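Local coordinates for cutm, flavoprotein of carbon monoxide dehydrogenase (PDB 1FFV) that carries FAD in carbon monoxide dehydrogenase and probably passes electrons from the iron-sulfur clusters to that flavin and on to an external acceptor, at residues 39-43 / 44-48; 279-282 / 283-287. One frame throughout, in Å; residues are numbered along the deposited sequence.

In the fold
Read from the N terminus, interaction 1 comes first, where helix 37-42 ends and the chain turns through 44-48 toward strand 50-53, in the FAD-binding part of the subunit. Interaction 2 lies at the other end of the sequence, in the last two turns of helix 264-285 and the residues that follow to the C terminus. Each is a local contact within one unbroken stretch. The two follow in series and neither nest nor cross; the centres of interactions 1 and 2 are about 42 Å apart, on opposite sides of the chain's centre. Interaction 1 ties a helix end to the N-terminal residues and to other protein chains, whereas interaction 2 sets a terminal helix against strands 180-186 and 196-205.

Interaction 1 of 2, residues 39-43 / 44-48; sequences PMMKL and RFAQP
A Schellman motif ends helix 37-42 in the FAD-binding region, with the Met40 side chain about 7 Å from the FAD and that of Lys42 about 6 Å from an iron-sulfur cluster. Met40 O is its principal acceptor. Phe45 N gives this oxygen a sound bond of 2.8 Å, with an N-H...O angle of 162°, while Ala46 N adds a weak one. Arg44, at positive phi (63°), leaves the helical conformation, and its N reaches Met41 O at 3.0 Å from above the carbonyl plane, well away from a lone-pair direction. Apolar groups close over the turn. The CB of Met40 meets Phe45 CB at 4.1 Å and also touches Ala46 CB. Leu43 and Phe45 lie side by side and point the same way: Leu43 CB sits over the middle of the phenyl ring, a CH-pi contact 4.1 Å from the centroid. Farther along, Met41 meets Pro48 tip to tip, CE to CG 3.8 Å. The Met41 chain is straight as far as SD and bends at chi3 (72°), which turns CE onto the proline ring. The Arg44 side chain finds its partners beyond the turn: NE bonds to Ile2 O, and NH2 is salt-bridged to an acidic side chain of another protein chain; Lys42 NZ bonds to the backbone of a different chain. The carbonyls of Met40 and Met41 are thus met by N-H groups of the following residues, and this helix end lies at subunit interfaces.

Interaction 2 of 2, residues 279-282 / 283-287; sequences LNAA and WARCA
Ala282 O and Leu279 O each accept a backbone bond of 2.9 Å, the former from Arg285 N and the latter from Trp283 N, but the two bonds differ in shape. The one from Trp283 is of the ordinary helical kind, with an N-H...O angle of 162° and the donor tilted modestly from the carbonyl plane. Ala284 N repeats it with Asn280 O at 3.2 Å. At Arg285 the pattern slips: its N keeps only a weak, strongly bent bond to Ala281 O and a shorter, straighter one to Ala282 O, reached from above the carbonyl plane. Cys286 N bonds to Trp283 O; in helix 264-285 these i to i-3 bonds thus join the i to i-4 ones, consistent with a tighter final turn near the C terminus. Along one flank the Arg285 chain, extended from CG to NE, runs past Ala281 O, its CG 3.6 Å from that oxygen, and brings NH1 to 4.0 Å from Ala281 CB. The guanidinium finds its polar partner in Trp181 O, bonded by NH1, and makes a cation-pi contact with Trp181. Trp283 takes another course: with CG anti to the backbone N (chi1 180°), its indole leads away from Leu279-Ala282 to stack with Phe238 and touch Met202 of strand 196-205. Ala282 packs on Val200 of the same strand, while Ala281 rests on Ala182 and Glu184 of strand 180-186.

Interaction 1 of 2, residues 39-43 / 44-48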
ATOM      1  N   PRO C  39      32.069 -15.636 -10.179  1.00 26.05           N
ATOM      2  CA  PRO C  39      31.326 -15.611 -11.442  1.00 26.89           C
ATOM      3  C   PRO C  39      31.090 -17.026 -11.994  1.00 27.95           C
ATOM      4  O   PRO C  39      29.980 -17.336 -12.432  1.00 28.04           O
ATOM      5  CB  PRO C  39      32.244 -14.800 -12.353  1.00 26.48           C
ATOM      6  CG  PRO C  39      32.790 -13.779 -11.416  1.00 25.88           C
ATOM      7  CD  PRO C  39      33.140 -14.618 -10.198  1.00 26.09           C
ATOM      8  N   MET C  40      32.120 -17.882 -11.962  1.00 28.68           N
ATOM      9  CA  MET C  40      31.976 -19.254 -12.450  1.00 29.55           C
ATOM     10  C   MET C  40      31.003 -20.026 -11.568  1.00 29.61           C
ATOM     11  O   MET C  40      30.246 -20.853 -12.055  1.00 29.14           O
ATOM     12  CB  MET C  40      33.314 -19.997 -12.466  1.00 30.85           C
ATOM     13  CG  MET C  40      34.338 -19.455 -13.437  1.00 32.27           C
ATOM     14  SD  MET C  40      35.831 -20.476 -13.440  1.00 34.05           S
ATOM     15  CE  MET C  40      36.150 -20.569 -15.219  1.00 33.99           C
ATOM     16  N   MET C  41      31.032 -19.752 -10.268  1.00 30.08           N
ATOM     17  CA  MET C  41      30.142 -20.424  -9.333  1.00 30.72           C
ATOM     18  C   MET C  41      28.696 -19.968  -9.524  1.00 31.29           C
ATOM     19  O   MET C  41      27.772 -20.789  -9.507  1.00 31.39           O
ATOM     20  CB  MET C  41      30.607 -20.204  -7.895  1.00 30.71           C
ATOM     21  CG  MET C  41      31.909 -20.923  -7.562  1.00 30.88           C
ATOM     22  SD  MET C  41      32.388 -20.704  -5.842  1.00 31.05           S
ATOM     23  CE  MET C  41      31.166 -21.746  -5.027  1.00 31.11           C
ATOM     24  N   LYS C  42      28.509 -18.673  -9.766  1.00 31.72           N
ATOM     25  CA  LYS C  42      27.178 -18.124  -9.995  1.00 32.44           C
ATOM     26  C   LYS C  42      26.554 -18.698 -11.271  1.00 33.13           C
ATOM     27  O   LYS C  42      25.336 -18.771 -11.386  1.00 33.37           O
ATOM     28  CB  LYS C  42      27.234 -16.597 -10.042  1.00 31.84           C
ATOM     29  CG  LYS C  42      27.485 -15.972  -8.673  1.00 31.14           C
ATOM     30  CD  LYS C  42      27.919 -14.523  -8.762  1.00 30.51           C
ATOM     31  CE  LYS C  42      26.849 -13.640  -9.375  1.00 30.20           C
ATOM     32  NZ  LYS C  42      27.330 -12.226  -9.414  1.00 29.69           N
ATOM     33  N   LEU C  43      27.393 -19.133 -12.208  1.00 34.38           N
ATOM     34  CA  LEU C  43      26.928 -19.730 -13.461  1.00 35.77           C
ATOM     35  C   LEU C  43      26.954 -21.266 -13.402  1.00 36.89           C
ATOM     36  O   LEU C  43      26.650 -21.937 -14.391  1.00 37.42           O
ATOM     37  CB  LEU C  43      27.795 -19.265 -14.631  1.00 35.12           C
ATOM     38  CG  LEU C  43      27.753 -17.778 -14.974  1.00 35.55           C
ATOM     39  CD1 LEU C  43      28.708 -17.473 -16.122  1.00 35.15           C
ATOM     40  CD2 LEU C  43      26.337 -17.377 -15.340  1.00 35.59           C
ATOM     41  N   ARG C  44      27.334 -21.813 -12.251  1.00 38.08           N
ATOM     42  CA  ARG C  44      27.421 -23.262 -12.050  1.00 39.55           C
ATOM     43  C   ARG C  44      28.459 -23.968 -12.960  1.00 39.93           C
ATOM     44  O   ARG C  44      28.236 -25.096 -13.397  1.00 39.99           O
ATOM     45  CB  ARG C  44      26.036 -23.917 -12.200  1.00 40.00           C
ATOM     46  CG  ARG C  44      24.914 -23.276 -11.368  1.00 41.21           C
ATOM     47  CD  ARG C  44      24.722 -23.897  -9.986  1.00 41.66           C
ATOM     48  NE  ARG C  44      23.739 -23.159  -9.185  1.00 42.23           N
ATOM     49  CZ  ARG C  44      22.914 -23.703  -8.290  1.00 42.63           C
ATOM     50  NH1 ARG C  44      22.924 -25.008  -8.060  1.00 42.54           N
ATOM     51  NH2 ARG C  44      22.088 -22.928  -7.595  1.00 42.76           N
ATOM     52  N   PHE C  45      29.560 -23.284 -13.278  1.00 40.60           N
ATOM     53  CA  PHE C  45      30.640 -23.864 -14.086  1.00 41.68           C
ATOM     54  C   PHE C  45      31.557 -24.603 -13.123  1.00 41.33           C
ATOM     55  O   PHE C  45      32.181 -25.604 -13.477  1.00 41.40           O
ATOM     56  CB  PHE C  45      31.481 -22.786 -14.766  1.00 43.58           C
ATOM     57  CG  PHE C  45      30.842 -22.169 -15.965  1.00 46.19           C
ATOM     58  CD1 PHE C  45      29.687 -22.719 -16.526  1.00 47.17           C
ATOM     59  CD2 PHE C  45      31.378 -21.003 -16.520  1.00 47.26           C
ATOM     60  CE1 PHE C  45      29.067 -22.114 -17.623  1.00 47.96           C
ATOM     61  CE2 PHE C  45      30.774 -20.382 -17.615  1.00 47.76           C
ATOM     62  CZ  PHE C  45      29.612 -20.939 -18.170  1.00 48.46           C
ATOM     63  N   ALA C  46      31.685 -24.037 -11.929  1.00 40.77           N
ATOM     64  CA  ALA C  46      32.496 -24.599 -10.860  1.00 40.52           C
ATOM     65  C   ALA C  46      31.567 -24.725  -9.664  1.00 40.18           C
ATOM     66  O   ALA C  46      30.746 -23.838  -9.417  1.00 39.93           O
ATOM     67  CB  ALA C  46      33.658 -23.666 -10.530  1.00 40.63           C
ATOM     68  N   GLN C  47      31.663 -25.844  -8.951  1.00 39.92           N
ATOM     69  CA  GLN C  47      30.820 -26.075  -7.780  1.00 39.50           C
ATOM     70  C   GLN C  47      31.596 -26.696  -6.625  1.00 38.76           C
ATOM     71  O   GLN C  47      31.292 -27.808  -6.189  1.00 38.64           O
ATOM     72  CB  GLN C  47      29.622 -26.958  -8.148  1.00 39.90           C
ATOM     73  CG  GLN C  47      28.766 -26.364  -9.248  1.00 41.47           C
ATOM     74  CD  GLN C  47      27.536 -27.186  -9.564  1.00 42.09           C
ATOM     75  OE1 GLN C  47      26.535 -27.097  -8.846  1.00 42.25           O
ATOM     76  NE2 GLN C  47      27.585 -27.959 -10.650  1.00 41.94           N
ATOM     77  N   PRO C  48      32.632 -25.991  -6.130  1.00 38.14           N
ATOM     78  CA  PRO C  48      33.409 -26.541  -5.017  1.00 37.95           C
ATOM     79  C   PRO C  48      32.567 -26.590  -3.739  1.00 37.81           C
ATOM     80  O   PRO C  48      31.750 -25.702  -3.483  1.00 37.89           O
ATOM     81  CB  PRO C  48      34.581 -25.562  -4.905  1.00 37.74           C
ATOM     82  CG  PRO C  48      33.990 -24.267  -5.360  1.00 37.56           C
ATOM     83  CD  PRO C  48      33.167 -24.682  -6.549  1.00 37.77           C
TER

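Interaction 2 of 2, residues 279-282 / 283-287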
ATOM      1  N   LEU C 279      56.672  -3.129 -29.515  1.00 31.66           N
ATOM      2  CA  LEU C 279      58.100  -2.959 -29.754  1.00 31.78           C
ATOM      3  C   LEU C 279      58.429  -1.489 -30.000  1.00 32.53           C
ATOM      4  O   LEU C 279      59.388  -0.956 -29.429  1.00 32.60           O
ATOM      5  CB  LEU C 279      58.538  -3.803 -30.948  1.00 30.69           C
ATOM      6  CG  LEU C 279      58.486  -5.319 -30.747  1.00 30.09           C
ATOM      7  CD1 LEU C 279      58.716  -6.027 -32.065  1.00 29.00           C
ATOM      8  CD2 LEU C 279      59.512  -5.747 -29.708  1.00 29.58           C
ATOM      9  N   ASN C 280      57.602  -0.830 -30.811  1.00 33.34           N
ATOM     10  CA  ASN C 280      57.794   0.581 -31.134  1.00 34.17           C
ATOM     11  C   ASN C 280      57.620   1.495 -29.928  1.00 34.18           C
ATOM     12  O   ASN C 280      58.402   2.424 -29.730  1.00 34.17           O
ATOM     13  CB  ASN C 280      56.853   1.006 -32.263  1.00 34.78           C
ATOM     14  CG  ASN C 280      57.421   0.704 -33.636  1.00 35.65           C
ATOM     15  OD1 ASN C 280      56.872  -0.119 -34.372  1.00 36.14           O
ATOM     16  ND2 ASN C 280      58.516   1.369 -33.988  1.00 35.71           N
ATOM     17  N   ALA C 281      56.606   1.215 -29.118  1.00 34.40           N
ATOM     18  CA  ALA C 281      56.337   2.013 -27.930  1.00 34.70           C
ATOM     19  C   ALA C 281      57.418   1.761 -26.888  1.00 34.96           C
ATOM     20  O   ALA C 281      57.815   2.674 -26.163  1.00 34.96           O
ATOM     21  CB  ALA C 281      54.961   1.673 -27.365  1.00 34.45           C
ATOM     22  N   ALA C 282      57.894   0.519 -26.825  1.00 35.26           N
ATOM     23  CA  ALA C 282      58.940   0.148 -25.880  1.00 35.73           C
ATOM     24  C   ALA C 282      60.244   0.859 -26.222  1.00 36.18           C
ATOM     25  O   ALA C 282      60.872   1.461 -25.356  1.00 35.99           O
ATOM     26  CB  ALA C 282      59.144  -1.353 -25.878  1.00 35.58           C
ATOM     27  N   TRP C 283      60.616   0.827 -27.500  1.00 37.06           N
ATOM     28  CA  TRP C 283      61.844   1.469 -27.961  1.00 37.76           C
ATOM     29  C   TRP C 283      61.849   2.943 -27.583  1.00 38.49           C
ATOM     30  O   TRP C 283      62.825   3.436 -27.026  1.00 38.70           O
ATOM     31  CB  TRP C 283      62.008   1.292 -29.476  1.00 37.62           C
ATOM     32  CG  TRP C 283      63.258   1.934 -30.059  1.00 38.09           C
ATOM     33  CD1 TRP C 283      63.315   3.068 -30.820  1.00 38.28           C
ATOM     34  CD2 TRP C 283      64.612   1.469 -29.940  1.00 37.96           C
ATOM     35  NE1 TRP C 283      64.611   3.336 -31.182  1.00 38.37           N
ATOM     36  CE2 TRP C 283      65.428   2.370 -30.656  1.00 38.13           C
ATOM     37  CE3 TRP C 283      65.213   0.380 -29.302  1.00 37.86           C
ATOM     38  CZ2 TRP C 283      66.817   2.215 -30.751  1.00 38.27           C
ATOM     39  CZ3 TRP C 283      66.591   0.223 -29.395  1.00 38.38           C
ATOM     40  CH2 TRP C 283      67.379   1.138 -30.116  1.00 38.24           C
ATOM     41  N   ALA C 284      60.728   3.617 -27.820  1.00 39.38           N
ATOM     42  CA  ALA C 284      60.585   5.037 -27.508  1.00 40.18           C
ATOM     43  C   ALA C 284      60.786   5.341 -26.023  1.00 40.98           C
ATOM     44  O   ALA C 284      61.083   6.478 -25.645  1.00 40.80           O
ATOM     45  CB  ALA C 284      59.213   5.531 -27.961  1.00 40.07           C
ATOM     46  N   ARG C 285      60.592   4.325 -25.185  1.00 41.84           N
ATOM     47  CA  ARG C 285      60.751   4.484 -23.744  1.00 42.64           C
ATOM     48  C   ARG C 285      62.152   4.168 -23.246  1.00 42.95           C
ATOM     49  O   ARG C 285      62.464   4.427 -22.089  1.00 43.24           O
ATOM     50  CB  ARG C 285      59.706   3.656 -22.994  1.00 42.87           C
ATOM     51  CG  ARG C 285      58.329   4.285 -23.039  1.00 43.14           C
ATOM     52  CD  ARG C 285      57.253   3.391 -22.463  1.00 43.49           C
ATOM     53  NE  ARG C 285      55.974   4.098 -22.418  1.00 44.05           N
ATOM     54  CZ  ARG C 285      54.825   3.615 -22.883  1.00 44.30           C
ATOM     55  NH1 ARG C 285      54.777   2.403 -23.427  1.00 44.46           N
ATOM     56  NH2 ARG C 285      53.729   4.361 -22.838  1.00 43.91           N
ATOM     57  N   CYS C 286      62.991   3.623 -24.124  1.00 43.59           N
ATOM     58  CA  CYS C 286      64.371   3.280 -23.784  1.00 44.40           C
ATOM     59  C   CYS C 286      65.263   4.519 -23.697  1.00 45.39           C
ATOM     60  O   CYS C 286      65.039   5.510 -24.398  1.00 45.28           O
ATOM     61  CB  CYS C 286      64.957   2.311 -24.813  1.00 44.23           C
ATOM     62  SG  CYS C 286      64.361   0.622 -24.698  1.00 44.33           S
ATOM     63  N   ALA C 287      66.284   4.441 -22.846  1.00 46.42           N
ATOM     64  CA  ALA C 287      67.232   5.537 -22.646  1.00 47.23           C
ATOM     65  C   ALA C 287      68.506   5.024 -21.977  1.00 47.71           C
ATOM     66  O   ALA C 287      69.098   4.034 -22.418  1.00 48.36           O
ATOM     67  CB  ALA C 287      66.600   6.632 -21.797  1.00 47.36           C
TER